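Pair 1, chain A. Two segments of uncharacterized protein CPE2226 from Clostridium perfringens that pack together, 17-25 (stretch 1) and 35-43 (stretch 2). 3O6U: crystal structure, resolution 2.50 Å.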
# COMPACT_ATOMS: atom_id res chain seq x y z
N HIS A 17 0.75 -0.23 16.51
CA HIS A 17 -0.39 -1.08 16.80
C HIS A 17 -0.25 -2.51 16.31
O HIS A 17 -1.21 -3.27 16.35
CB HIS A 17 -1.67 -0.50 16.23
CG HIS A 17 -2.11 0.75 16.90
ND1 HIS A 17 -3.23 1.45 16.51
CD2 HIS A 17 -1.59 1.44 17.95
CE1 HIS A 17 -3.38 2.51 17.28
NE2 HIS A 17 -2.40 2.53 18.16
N GLY A 18 0.94 -2.87 15.82
CA GLY A 18 1.17 -4.24 15.38
C GLY A 18 0.89 -4.53 13.93
O GLY A 18 0.90 -5.68 13.52
N TYR A 19 0.61 -3.50 13.15
CA TYR A 19 0.35 -3.70 11.73
C TYR A 19 1.51 -3.36 10.83
O TYR A 19 2.21 -2.37 11.03
CB TYR A 19 -0.82 -2.85 11.25
CG TYR A 19 -2.10 -3.21 11.89
CD1 TYR A 19 -2.84 -4.30 11.44
CD2 TYR A 19 -2.59 -2.46 12.96
CE1 TYR A 19 -4.05 -4.64 12.04
CE2 TYR A 19 -3.78 -2.78 13.56
CZ TYR A 19 -4.51 -3.86 13.11
OH TYR A 19 -5.71 -4.15 13.73
N LYS A 20 1.72 -4.22 9.84
CA LYS A 20 2.70 -3.94 8.80
C LYS A 20 1.90 -3.60 7.55
O LYS A 20 0.68 -3.80 7.49
CB LYS A 20 3.55 -5.15 8.49
CG LYS A 20 4.61 -5.42 9.51
CD LYS A 20 5.36 -6.68 9.15
CE LYS A 20 6.50 -6.93 10.11
NZ LYS A 20 7.26 -8.17 9.73
N ALA A 21 2.58 -3.07 6.54
CA ALA A 21 1.91 -2.81 5.27
C ALA A 21 2.72 -3.32 4.07
O ALA A 21 3.96 -3.22 4.01
CB ALA A 21 1.54 -1.34 5.13
N LYS A 22 1.97 -3.85 3.12
CA LYS A 22 2.50 -4.48 1.94
C LYS A 22 1.91 -3.88 0.67
O LYS A 22 0.70 -3.65 0.60
CB LYS A 22 2.09 -5.96 2.01
CG LYS A 22 3.05 -6.91 1.38
CD LYS A 22 2.46 -8.30 1.31
CE LYS A 22 3.23 -9.15 0.31
NZ LYS A 22 3.34 -10.56 0.75
N LEU A 23 2.76 -3.59 -0.30
CA LEU A 23 2.29 -3.12 -1.58
C LEU A 23 2.85 -4.00 -2.70
O LEU A 23 4.07 -4.18 -2.80
CB LEU A 23 2.70 -1.67 -1.85
CG LEU A 23 2.42 -1.12 -3.26
CD1 LEU A 23 0.93 -1.24 -3.60
CD2 LEU A 23 2.88 0.34 -3.33
N SER A 24 1.96 -4.58 -3.50
CA SER A 24 2.40 -5.34 -4.65
C SER A 24 1.89 -4.67 -5.92
O SER A 24 0.80 -4.10 -5.94
CB SER A 24 1.88 -6.78 -4.66
OG SER A 24 2.73 -7.60 -3.89
N ILE A 25 2.71 -4.73 -6.96
CA ILE A 25 2.27 -4.23 -8.24
C ILE A 25 2.67 -5.18 -9.36
O ILE A 25 3.53 -6.06 -9.19
CB ILE A 25 2.82 -2.79 -8.58
CG1 ILE A 25 4.35 -2.76 -8.60
CG2 ILE A 25 2.24 -1.77 -7.60
CD1 ILE A 25 4.90 -1.52 -9.30
N ALA A 35 -2.40 -3.47 -8.67
CA ALA A 35 -1.85 -2.88 -7.46
C ALA A 35 -2.59 -3.47 -6.25
O ALA A 35 -3.82 -3.35 -6.16
CB ALA A 35 -1.98 -1.37 -7.49
N LYS A 36 -1.85 -4.11 -5.33
CA LYS A 36 -2.44 -4.71 -4.12
C LYS A 36 -1.82 -4.16 -2.84
O LYS A 36 -0.64 -4.36 -2.57
CB LYS A 36 -2.33 -6.25 -4.15
CG LYS A 36 -3.08 -6.95 -3.00
CD LYS A 36 -3.68 -8.31 -3.42
CE LYS A 36 -3.33 -9.47 -2.47
NZ LYS A 36 -3.85 -9.34 -1.07
N TYR A 37 -2.62 -3.45 -2.06
CA TYR A 37 -2.10 -2.87 -0.83
C TYR A 37 -2.87 -3.32 0.41
O TYR A 37 -4.08 -3.18 0.48
CB TYR A 37 -2.11 -1.34 -0.92
CG TYR A 37 -1.77 -0.62 0.37
CD1 TYR A 37 -0.45 -0.47 0.78
CD2 TYR A 37 -2.78 -0.10 1.18
CE1 TYR A 37 -0.14 0.19 1.98
CE2 TYR A 37 -2.48 0.56 2.37
CZ TYR A 37 -1.16 0.70 2.76
OH TYR A 37 -0.85 1.36 3.93
N ASN A 38 -2.14 -3.85 1.39
CA ASN A 38 -2.74 -4.30 2.62
C ASN A 38 -1.99 -3.97 3.89
O ASN A 38 -0.78 -4.18 3.98
CB ASN A 38 -2.89 -5.83 2.63
CG ASN A 38 -3.93 -6.33 1.68
OD1 ASN A 38 -5.13 -6.20 1.92
ND2 ASN A 38 -3.49 -6.90 0.57
N GLU A 39 -2.73 -3.41 4.85
CA GLU A 39 -2.20 -3.24 6.21
C GLU A 39 -2.63 -4.59 6.85
O GLU A 39 -3.68 -5.15 6.53
CB GLU A 39 -2.80 -2.03 6.89
CG GLU A 39 -2.32 -0.75 6.18
CD GLU A 39 -3.14 0.48 6.52
OE1 GLU A 39 -4.09 0.37 7.33
OE2 GLU A 39 -2.83 1.57 5.98
N PHE A 40 -1.81 -5.12 7.74
CA PHE A 40 -2.09 -6.45 8.26
C PHE A 40 -1.26 -6.75 9.49
O PHE A 40 -0.23 -6.14 9.73
CB PHE A 40 -1.80 -7.49 7.15
CG PHE A 40 -0.34 -7.63 6.80
CD1 PHE A 40 0.45 -8.62 7.39
CD2 PHE A 40 0.26 -6.77 5.88
CE1 PHE A 40 1.81 -8.76 7.07
CE2 PHE A 40 1.61 -6.90 5.56
CZ PHE A 40 2.39 -7.90 6.16
N ASN A 41 -1.72 -7.72 10.27
CA ASN A 41 -1.05 -8.04 11.50
C ASN A 41 0.23 -8.82 11.23
O ASN A 41 0.18 -9.90 10.64
CB ASN A 41 -2.03 -8.78 12.42
CG ASN A 41 -1.42 -9.16 13.74
OD1 ASN A 41 -0.73 -10.18 13.85
ND2 ASN A 41 -1.66 -8.35 14.76
N GLY A 42 1.35 -8.25 11.64
CA GLY A 42 2.64 -8.88 11.44
C GLY A 42 2.73 -10.35 11.79
O GLY A 42 3.25 -11.15 11.01
N GLU A 43 2.17 -10.72 12.93
CA GLU A 43 2.23 -12.08 13.44
C GLU A 43 1.16 -13.04 12.96
O GLU A 43 1.46 -14.18 12.63
CB GLU A 43 2.20 -12.03 14.96
CG GLU A 43 3.21 -11.05 15.55
CD GLU A 43 4.63 -11.38 15.14
OE1 GLU A 43 5.12 -12.49 15.49
OE2 GLU A 43 5.27 -10.53 14.46

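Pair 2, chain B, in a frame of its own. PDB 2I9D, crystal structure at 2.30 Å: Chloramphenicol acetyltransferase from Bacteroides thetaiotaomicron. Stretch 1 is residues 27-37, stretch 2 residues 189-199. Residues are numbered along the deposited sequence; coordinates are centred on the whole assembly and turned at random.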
# COMPACT_ATOMS: atom_id res chain seq x y z
N ASN B 27 13.31 -1.76 -7.01
CA ASN B 27 12.40 -0.81 -6.43
C ASN B 27 12.96 -0.35 -5.08
O ASN B 27 12.85 -1.07 -4.10
CB ASN B 27 11.01 -1.45 -6.29
CG ASN B 27 10.08 -0.63 -5.46
OD1 ASN B 27 10.30 0.56 -5.25
ND2 ASN B 27 9.05 -1.26 -4.94
N PRO B 28 13.59 0.85 -5.04
CA PRO B 28 14.17 1.46 -3.82
C PRO B 28 13.17 2.28 -2.99
O PRO B 28 13.56 2.95 -2.05
CB PRO B 28 15.20 2.43 -4.39
CG PRO B 28 14.56 2.92 -5.66
CD PRO B 28 13.84 1.70 -6.23
N GLN B 29 11.88 2.19 -3.34
CA GLN B 29 10.88 3.08 -2.77
C GLN B 29 10.14 2.38 -1.67
O GLN B 29 9.95 1.17 -1.69
CB GLN B 29 9.85 3.49 -3.82
CG GLN B 29 10.47 4.14 -5.06
CD GLN B 29 9.45 4.73 -5.99
OE1 GLN B 29 9.65 5.81 -6.53
NE2 GLN B 29 8.33 4.03 -6.20
N LEU B 30 9.67 3.16 -0.72
CA LEU B 30 8.62 2.60 0.09
C LEU B 30 7.37 3.45 0.13
O LEU B 30 7.46 4.68 0.04
CB LEU B 30 9.15 2.09 1.45
CG LEU B 30 9.13 2.58 2.89
CD1 LEU B 30 7.76 3.08 3.37
CD2 LEU B 30 9.50 1.31 3.62
N SER B 31 6.21 2.79 0.25
CA SER B 31 4.95 3.52 0.49
C SER B 31 4.47 3.31 1.91
O SER B 31 4.61 2.23 2.48
CB SER B 31 3.84 3.10 -0.48
OG SER B 31 4.27 3.16 -1.81
N ILE B 32 3.84 4.33 2.47
CA ILE B 32 3.31 4.20 3.80
C ILE B 32 2.02 4.99 3.83
O ILE B 32 1.93 6.01 3.15
CB ILE B 32 4.31 4.74 4.88
CG1 ILE B 32 3.72 4.67 6.31
CG2 ILE B 32 4.82 6.17 4.52
CD1 ILE B 32 4.74 4.90 7.42
N THR B 33 1.03 4.50 4.57
CA THR B 33 -0.16 5.27 4.91
C THR B 33 -0.32 5.37 6.43
O THR B 33 -0.14 4.38 7.15
CB THR B 33 -1.43 4.64 4.31
OG1 THR B 33 -1.20 4.40 2.93
CG2 THR B 33 -2.64 5.56 4.49
N SER B 34 -0.65 6.56 6.92
CA SER B 34 -0.94 6.76 8.33
C SER B 34 -2.10 7.73 8.45
O SER B 34 -2.60 8.21 7.44
CB SER B 34 0.31 7.27 9.09
OG SER B 34 0.03 7.47 10.47
N GLU B 35 -2.54 8.01 9.67
CA GLU B 35 -3.69 8.89 9.89
C GLU B 35 -3.28 10.02 10.80
O GLU B 35 -2.45 9.82 11.68
CB GLU B 35 -4.90 8.13 10.43
CG GLU B 35 -4.61 7.15 11.55
CD GLU B 35 -5.87 6.67 12.26
OE1 GLU B 35 -6.57 5.77 11.72
OE2 GLU B 35 -6.15 7.22 13.36
N VAL B 36 -3.81 11.21 10.53
CA VAL B 36 -3.51 12.36 11.35
C VAL B 36 -4.82 12.97 11.82
O VAL B 36 -5.83 12.94 11.09
CB VAL B 36 -2.67 13.49 10.63
CG1 VAL B 36 -1.25 13.03 10.33
CG2 VAL B 36 -3.39 14.05 9.38
N GLU B 37 -4.77 13.52 13.03
CA GLU B 37 -5.85 14.37 13.53
C GLU B 37 -5.78 15.68 12.83
O GLU B 37 -4.70 16.20 12.57
CB GLU B 37 -5.73 14.58 15.03
CG GLU B 37 -6.34 13.45 15.80
CD GLU B 37 -6.30 13.67 17.32
OE1 GLU B 37 -6.44 14.84 17.75
OE2 GLU B 37 -6.15 12.67 18.05
N MSE B 189 -7.79 12.03 9.15
CA MSE B 189 -7.77 11.82 7.70
C MSE B 189 -6.57 10.96 7.39
O MSE B 189 -5.62 11.00 8.17
CB MSE B 189 -7.68 13.15 6.97
CG MSE B 189 -6.47 13.97 7.31
SE MSE B 189 -6.48 15.69 6.34
CE MSE B 189 -6.06 14.96 4.54
N PRO B 190 -6.61 10.14 6.30
CA PRO B 190 -5.43 9.36 5.92
C PRO B 190 -4.49 10.09 4.93
O PRO B 190 -4.94 10.87 4.08
CB PRO B 190 -6.03 8.08 5.30
CG PRO B 190 -7.40 8.52 4.76
CD PRO B 190 -7.75 9.86 5.39
N ILE B 191 -3.20 9.86 5.08
CA ILE B 191 -2.20 10.39 4.17
C ILE B 191 -1.21 9.29 3.84
O ILE B 191 -0.60 8.71 4.73
CB ILE B 191 -1.51 11.67 4.71
CG1 ILE B 191 -2.56 12.77 5.06
CG2 ILE B 191 -0.43 12.19 3.72
CD1 ILE B 191 -2.02 14.01 5.71
N ALA B 192 -1.12 8.98 2.55
CA ALA B 192 -0.23 7.99 2.00
C ALA B 192 0.94 8.73 1.34
O ALA B 192 0.80 9.90 0.91
CB ALA B 192 -0.97 7.15 0.97
N MSE B 193 2.10 8.07 1.27
CA MSE B 193 3.22 8.63 0.56
C MSE B 193 4.21 7.57 0.08
O MSE B 193 4.33 6.50 0.66
CB MSE B 193 3.93 9.71 1.39
CG MSE B 193 4.60 9.22 2.65
SE MSE B 193 5.32 10.68 3.81
CE MSE B 193 6.07 11.89 2.41
N THR B 194 4.91 7.90 -1.01
CA THR B 194 5.92 7.06 -1.61
C THR B 194 7.25 7.83 -1.67
O THR B 194 7.33 8.90 -2.25
CB THR B 194 5.46 6.56 -2.98
OG1 THR B 194 4.32 5.74 -2.77
CG2 THR B 194 6.53 5.73 -3.72
N ILE B 195 8.26 7.29 -1.00
CA ILE B 195 9.53 7.99 -0.90
C ILE B 195 10.66 7.05 -1.35
O ILE B 195 10.42 5.87 -1.56
CB ILE B 195 9.77 8.65 0.54
CG1 ILE B 195 9.52 7.67 1.71
CG2 ILE B 195 8.87 9.92 0.71
CD1 ILE B 195 10.44 6.45 1.77
N HIS B 196 11.86 7.59 -1.54
CA HIS B 196 13.02 6.76 -1.87
C HIS B 196 13.67 6.37 -0.55
O HIS B 196 14.03 7.23 0.22
CB HIS B 196 14.01 7.57 -2.73
CG HIS B 196 15.06 6.74 -3.37
ND1 HIS B 196 16.05 6.11 -2.66
CD2 HIS B 196 15.32 6.48 -4.68
CE1 HIS B 196 16.84 5.45 -3.48
NE2 HIS B 196 16.44 5.69 -4.72
N HIS B 197 13.82 5.07 -0.29
CA HIS B 197 14.37 4.61 0.99
C HIS B 197 15.85 5.03 1.20
O HIS B 197 16.35 5.04 2.35
CB HIS B 197 14.23 3.09 1.11
CG HIS B 197 14.18 2.58 2.52
ND1 HIS B 197 14.79 3.23 3.58
CD2 HIS B 197 13.62 1.46 3.04
CE1 HIS B 197 14.58 2.55 4.69
NE2 HIS B 197 13.87 1.47 4.39
N GLY B 198 16.56 5.34 0.11
CA GLY B 198 17.93 5.86 0.18
C GLY B 198 18.02 7.16 0.96
O GLY B 198 19.05 7.45 1.58
N PHE B 199 16.93 7.93 0.98
CA PHE B 199 16.88 9.25 1.61
C PHE B 199 16.14 9.29 2.94
O PHE B 199 16.36 10.19 3.74
CB PHE B 199 16.23 10.29 0.68
CG PHE B 199 16.93 10.49 -0.63
CD1 PHE B 199 18.30 10.71 -0.68
CD2 PHE B 199 16.20 10.52 -1.83
CE1 PHE B 199 18.95 10.93 -1.90
CE2 PHE B 199 16.84 10.73 -3.06
CZ PHE B 199 18.21 10.94 -3.10

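Two antiparallel strands can keep one backbone plan while their side chains change almost completely, and these two pairs illustrate the point. The angle between N-to-C directions is 152° in pair 1 and 159° in pair 2, and the backbones of 14 central residues superpose with an RMSD of 0.5 Å. In both, hydrogen-bonded residue pairs alternate with non-hydrogen-bonded ones. A:Lys20 and A:Phe40 match B:Leu30 and B:Ile195, and each couple is closed by two backbone bonds: A:Lys20 N to A:Phe40 O at 2.7 Å and A:Phe40 N to A:Lys20 O at 2.8 Å, against 2.9 Å for both B:Leu30 N to B:Ile195 O and B:Ile195 N to B:Leu30 O. Because these bonds use main-chain atoms alone, they constrain the side chains little. Even the first rung recurs: A:Gly42 N donates to A:Gly18 O at 3.2 Å, as B:His197 N does to B:Pro28 O at 2.8 Å.

On the face carrying A:Lys20, A:Lys22, A:Asn38 and A:Phe40, one aromatic ring does much of the packing. The CB of A:Lys20 sits over a face of the A:Phe40 ring, 4.2 Å from its centroid, while A:Lys22 CB lies 3.7 Å from A:Phe40 CE2. A:Lys20 CB thus covers one face of the ring, while A:Lys22 CB touches the ring at CE2 and the end of its side chain leads away. The matching positions of pair 2 hold B:Leu30, B:Ile32, selenomethionine B:Met193 and B:Ile195, which pack through apolar contacts without an aromatic ring: B:Leu30 CG to B:Ile195 CD1 at 4.2 Å, and B:Ile32 CG2 to B:Met193 CG at 3.6 Å.

The other face shows a different exchange. A:Ala21 and A:Glu39 coincide with B:Ser31 and B:Thr194. In pair 1 the cross-strand contact is A:Ala21 CB to A:Glu39 CG at 4.0 Å; in pair 2 a hydrogen bond joins B:Ser31 OG and B:Thr194 OG1 at 2.8 Å. Next along, A:Tyr37 reaches back along the sheet, bringing its CE1 to 3.9 Å from A:Ala21 CB and its OH to a hydrogen bond with A:Glu39 OE2, 2.9 Å away. Its counterpart, B:Ala192, has no such reach, and its CB simply meets B:Thr33 OG1 at 3.4 Å.

Near the first rung each pair uses a ring differently: A:Tyr19 CD1 lies 3.8 Å from A:Asn41 N, whereas in pair 2 B:Pro28 CB lies over a face of the B:His196 ring, 3.8 Å from its centroid. A:Gly18, at the proline's position, has no side chain to offer A:Asn41. The backbone fixes where side chains begin; their chemistry settles how the space is filled.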